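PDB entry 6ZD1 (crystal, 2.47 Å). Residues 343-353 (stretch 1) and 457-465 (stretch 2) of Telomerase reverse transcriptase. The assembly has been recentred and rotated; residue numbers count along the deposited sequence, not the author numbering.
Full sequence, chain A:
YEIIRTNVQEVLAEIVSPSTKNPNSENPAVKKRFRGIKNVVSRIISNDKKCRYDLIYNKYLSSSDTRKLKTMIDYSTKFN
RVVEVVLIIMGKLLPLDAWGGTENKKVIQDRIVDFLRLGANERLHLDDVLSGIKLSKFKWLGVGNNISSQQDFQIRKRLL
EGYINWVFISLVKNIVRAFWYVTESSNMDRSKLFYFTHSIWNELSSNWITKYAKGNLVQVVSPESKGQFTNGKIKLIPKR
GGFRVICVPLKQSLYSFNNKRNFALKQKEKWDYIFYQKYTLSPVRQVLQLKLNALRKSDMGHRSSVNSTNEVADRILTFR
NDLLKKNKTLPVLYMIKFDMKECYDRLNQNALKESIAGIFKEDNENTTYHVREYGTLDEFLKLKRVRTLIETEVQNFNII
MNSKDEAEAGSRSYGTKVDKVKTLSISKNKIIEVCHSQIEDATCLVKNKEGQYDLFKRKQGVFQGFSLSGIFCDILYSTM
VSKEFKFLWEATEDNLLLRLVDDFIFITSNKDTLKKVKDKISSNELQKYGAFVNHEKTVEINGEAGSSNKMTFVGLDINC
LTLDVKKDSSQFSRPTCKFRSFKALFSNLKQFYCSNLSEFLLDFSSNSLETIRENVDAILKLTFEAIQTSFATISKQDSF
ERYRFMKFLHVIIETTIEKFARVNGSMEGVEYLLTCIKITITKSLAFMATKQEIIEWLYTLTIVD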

# COMPACT_ATOMS: atom_id res chain seq x y z
N CYS A 343 -3.13 5.01 18.15
CA CYS A 343 -3.61 3.73 18.66
C CYS A 343 -2.52 2.67 18.69
O CYS A 343 -2.51 1.82 19.59
CB CYS A 343 -4.81 3.25 17.84
SG CYS A 343 -4.40 2.75 16.17
N TYR A 344 -1.61 2.68 17.71
CA TYR A 344 -0.53 1.69 17.71
C TYR A 344 0.53 2.00 18.76
O TYR A 344 1.01 1.10 19.45
CB TYR A 344 0.11 1.60 16.33
CG TYR A 344 -0.72 0.88 15.30
CD1 TYR A 344 -1.30 1.57 14.24
CD2 TYR A 344 -0.95 -0.49 15.40
CE1 TYR A 344 -2.07 0.91 13.30
CE2 TYR A 344 -1.72 -1.15 14.46
CZ TYR A 344 -2.28 -0.45 13.42
OH TYR A 344 -3.05 -1.11 12.49
N ASP A 345 0.93 3.28 18.88
CA ASP A 345 1.94 3.64 19.87
C ASP A 345 1.41 3.46 21.28
O ASP A 345 2.15 3.03 22.18
CB ASP A 345 2.41 5.08 19.66
CG ASP A 345 3.13 5.28 18.34
OD1 ASP A 345 2.61 6.03 17.49
OD2 ASP A 345 4.22 4.68 18.15
N ARG A 346 0.14 3.79 21.51
CA ARG A 346 -0.45 3.77 22.84
C ARG A 346 -1.09 2.44 23.20
O ARG A 346 -1.58 2.29 24.33
CB ARG A 346 -1.50 4.89 22.98
CG ARG A 346 -1.06 6.28 22.53
CD ARG A 346 0.30 6.67 23.09
NE ARG A 346 0.30 6.78 24.54
CZ ARG A 346 1.40 6.92 25.27
NH1 ARG A 346 2.59 6.96 24.69
NH2 ARG A 346 1.32 7.02 26.59
N LEU A 347 -1.10 1.47 22.28
CA LEU A 347 -1.75 0.19 22.53
C LEU A 347 -1.17 -0.47 23.78
O LEU A 347 0.04 -0.46 24.00
CB LEU A 347 -1.56 -0.73 21.32
CG LEU A 347 -2.63 -1.79 21.05
CD1 LEU A 347 -3.90 -1.13 20.52
CD2 LEU A 347 -2.12 -2.83 20.06
N ASN A 348 -2.06 -1.01 24.62
CA ASN A 348 -1.64 -1.63 25.87
C ASN A 348 -1.26 -3.08 25.61
O ASN A 348 -2.12 -3.91 25.29
CB ASN A 348 -2.76 -1.53 26.91
CG ASN A 348 -2.32 -1.98 28.29
OD1 ASN A 348 -2.25 -3.18 28.56
ND2 ASN A 348 -2.03 -1.03 29.16
N GLN A 349 0.03 -3.40 25.77
CA GLN A 349 0.50 -4.74 25.45
C GLN A 349 -0.15 -5.78 26.35
O GLN A 349 -0.52 -6.87 25.89
CB GLN A 349 2.03 -4.80 25.58
CG GLN A 349 2.77 -4.01 24.51
CD GLN A 349 4.26 -4.03 24.73
OE1 GLN A 349 4.76 -4.73 25.61
NE2 GLN A 349 4.99 -3.26 23.92
N ASN A 350 -0.30 -5.47 27.64
CA ASN A 350 -0.90 -6.44 28.55
C ASN A 350 -2.38 -6.64 28.23
O ASN A 350 -2.85 -7.79 28.19
CB ASN A 350 -0.70 -5.99 29.99
CG ASN A 350 0.74 -6.16 30.46
OD1 ASN A 350 1.47 -7.01 29.94
ND2 ASN A 350 1.16 -5.36 31.43
N ALA A 351 -3.11 -5.56 27.98
CA ALA A 351 -4.50 -5.71 27.57
C ALA A 351 -4.60 -6.49 26.26
O ALA A 351 -5.51 -7.30 26.08
CB ALA A 351 -5.17 -4.35 27.44
N LEU A 352 -3.65 -6.27 25.34
CA LEU A 352 -3.66 -7.02 24.09
C LEU A 352 -3.44 -8.51 24.35
O LEU A 352 -4.13 -9.35 23.77
CB LEU A 352 -2.59 -6.48 23.15
CG LEU A 352 -2.31 -7.28 21.87
CD1 LEU A 352 -3.55 -7.41 21.00
CD2 LEU A 352 -1.17 -6.64 21.08
N LYS A 353 -2.52 -8.84 25.26
CA LYS A 353 -2.24 -10.25 25.54
C LYS A 353 -3.44 -10.92 26.19
O LYS A 353 -3.72 -12.10 25.93
CB LYS A 353 -0.99 -10.38 26.41
CG LYS A 353 0.30 -10.42 25.59
CD LYS A 353 1.55 -10.36 26.46
CE LYS A 353 1.81 -8.95 26.97
NZ LYS A 353 3.12 -8.83 27.67
N LYS A 457 13.89 -0.94 21.84
CA LYS A 457 12.64 -1.64 22.09
C LYS A 457 11.58 -0.63 22.53
O LYS A 457 11.89 0.47 22.99
CB LYS A 457 12.82 -2.73 23.16
CG LYS A 457 11.68 -3.73 23.26
CD LYS A 457 11.90 -4.70 24.42
CE LYS A 457 13.10 -5.60 24.17
NZ LYS A 457 12.89 -6.52 23.03
N ARG A 458 10.31 -1.01 22.38
CA ARG A 458 9.21 -0.13 22.74
C ARG A 458 8.93 -0.21 24.23
O ARG A 458 8.88 -1.30 24.81
CB ARG A 458 7.96 -0.49 21.95
CG ARG A 458 8.07 -0.26 20.47
CD ARG A 458 6.70 -0.16 19.84
NE ARG A 458 5.92 0.93 20.42
CZ ARG A 458 5.97 2.19 20.00
NH1 ARG A 458 6.76 2.51 18.98
NH2 ARG A 458 5.24 3.12 20.59
N LYS A 459 8.77 0.96 24.87
CA LYS A 459 8.28 0.99 26.24
C LYS A 459 6.84 0.48 26.32
O LYS A 459 6.48 -0.25 27.24
CB LYS A 459 8.37 2.40 26.81
CG LYS A 459 9.79 2.97 26.87
CD LYS A 459 9.78 4.45 27.22
CE LYS A 459 9.06 4.72 28.54
NZ LYS A 459 9.03 6.17 28.87
N GLN A 460 6.01 0.89 25.36
CA GLN A 460 4.61 0.50 25.31
C GLN A 460 4.15 0.60 23.86
O GLN A 460 4.70 1.37 23.08
CB GLN A 460 3.76 1.40 26.22
CG GLN A 460 2.27 1.14 26.22
CD GLN A 460 1.89 -0.22 26.77
OE1 GLN A 460 2.04 -1.23 26.10
NE2 GLN A 460 1.40 -0.25 28.01
N GLY A 461 3.16 -0.20 23.51
CA GLY A 461 2.60 -0.18 22.18
C GLY A 461 3.16 -1.27 21.29
O GLY A 461 3.90 -2.16 21.72
N VAL A 462 2.81 -1.17 20.02
CA VAL A 462 3.21 -2.15 19.01
C VAL A 462 3.70 -1.39 17.79
O VAL A 462 3.14 -0.34 17.43
CB VAL A 462 2.05 -3.10 18.65
CG1 VAL A 462 2.36 -3.89 17.40
CG2 VAL A 462 1.77 -4.05 19.81
N PHE A 463 4.76 -1.90 17.18
CA PHE A 463 5.30 -1.25 15.99
C PHE A 463 4.38 -1.48 14.81
O PHE A 463 4.01 -2.62 14.50
CB PHE A 463 6.69 -1.81 15.67
CG PHE A 463 7.80 -1.08 16.35
CD1 PHE A 463 7.81 0.31 16.40
CD2 PHE A 463 8.84 -1.77 16.96
CE1 PHE A 463 8.84 0.98 17.02
CE2 PHE A 463 9.86 -1.10 17.58
CZ PHE A 463 9.87 0.28 17.61
N GLN A 464 4.01 -0.39 14.14
CA GLN A 464 3.31 -0.51 12.87
C GLN A 464 4.29 -0.98 11.80
O GLN A 464 5.40 -0.46 11.70
CB GLN A 464 2.68 0.82 12.49
CG GLN A 464 1.67 0.73 11.37
CD GLN A 464 1.04 2.07 11.07
OE1 GLN A 464 0.94 2.93 11.95
NE2 GLN A 464 0.60 2.26 9.83
N GLY A 465 3.88 -1.97 11.02
CA GLY A 465 4.74 -2.56 10.00
C GLY A 465 5.11 -4.01 10.23
O GLY A 465 5.67 -4.63 9.31

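Where a loop packs against the turn between two helical segments, backbone groups often carry the contact, and side chains serve mainly to satisfy what the backbone leaves unpaired. The telomerase reverse transcriptase segments 343-353 and 457-465, at least 109 residues apart wherever they touch, illustrate the principle while burying 597 Å² between them.

Stretch 2 enters as a strand, and its first contributor is R458, whose CA-to-CB bond points toward stretch 1. Its guanidinium forms a salt bridge with D345, NH2 lying 3.1 Å from OD2, and NH2 also makes a weak hydrogen bond to the backbone O of D345 at 3.5 Å. The same group turns back on its own loop: R458 NE and NH2 donate to Q460 O at 3.0 and 3.1 Å. An arginine suits this place because its several N-H groups can serve a carboxylate and two carbonyls together. D345 O and Q460 O approach to 3.2 Å; both are acceptors and cannot bond to each other, and R458 NH2 donates to both, weakly to D345 O.

Q460 extends its amide to the start of the second helix. Its OE1 accepts from Q349 N at 3.0 Å and, within its own stretch, from G461 N, also at 3.0 Å. One side-chain oxygen thus joins the two backbones. Beside it, N348 caps the helix, its OD1 accepting from A351 N at 2.6 Å.

The closest pair of CA atoms across the stretches is that of G461 and L347, 4.4 Å apart. The CA of G461 makes C-H...O contacts with D345 O and L347 O, each 3.2 Å away. A side chain has no room here: an ideal CB would fall 2.1 Å from D345 O and 2.8 Å from Y344 O, and phi/psi of 98/-171° would also jam it against the preceding carbonyl. The O of G461 is taken up by Q349 NE2 at 2.7 Å; the extended chi2 (t) of that glutamine helps carry its amide across.

At V462 the contact becomes both polar and apolar. Its N donates to Y344 O at 3.0 Å with a nearly straight angle of 171°, while its CG2 lies 4.1 Å from L347 CD2 and 4.1 Å from L352 CD2. All three residues are buried, and the branched aliphatic chains fill space without requiring polar partners.

The CA-to-CB bond of F463 points away from stretch 1, and the residue makes no contact with it. Q464 closes the walk by laying its CG over one face of the Y344 ring, its aliphatic portion covering the aromatic surface, with OE1 3.5 Å from Y344 CD1.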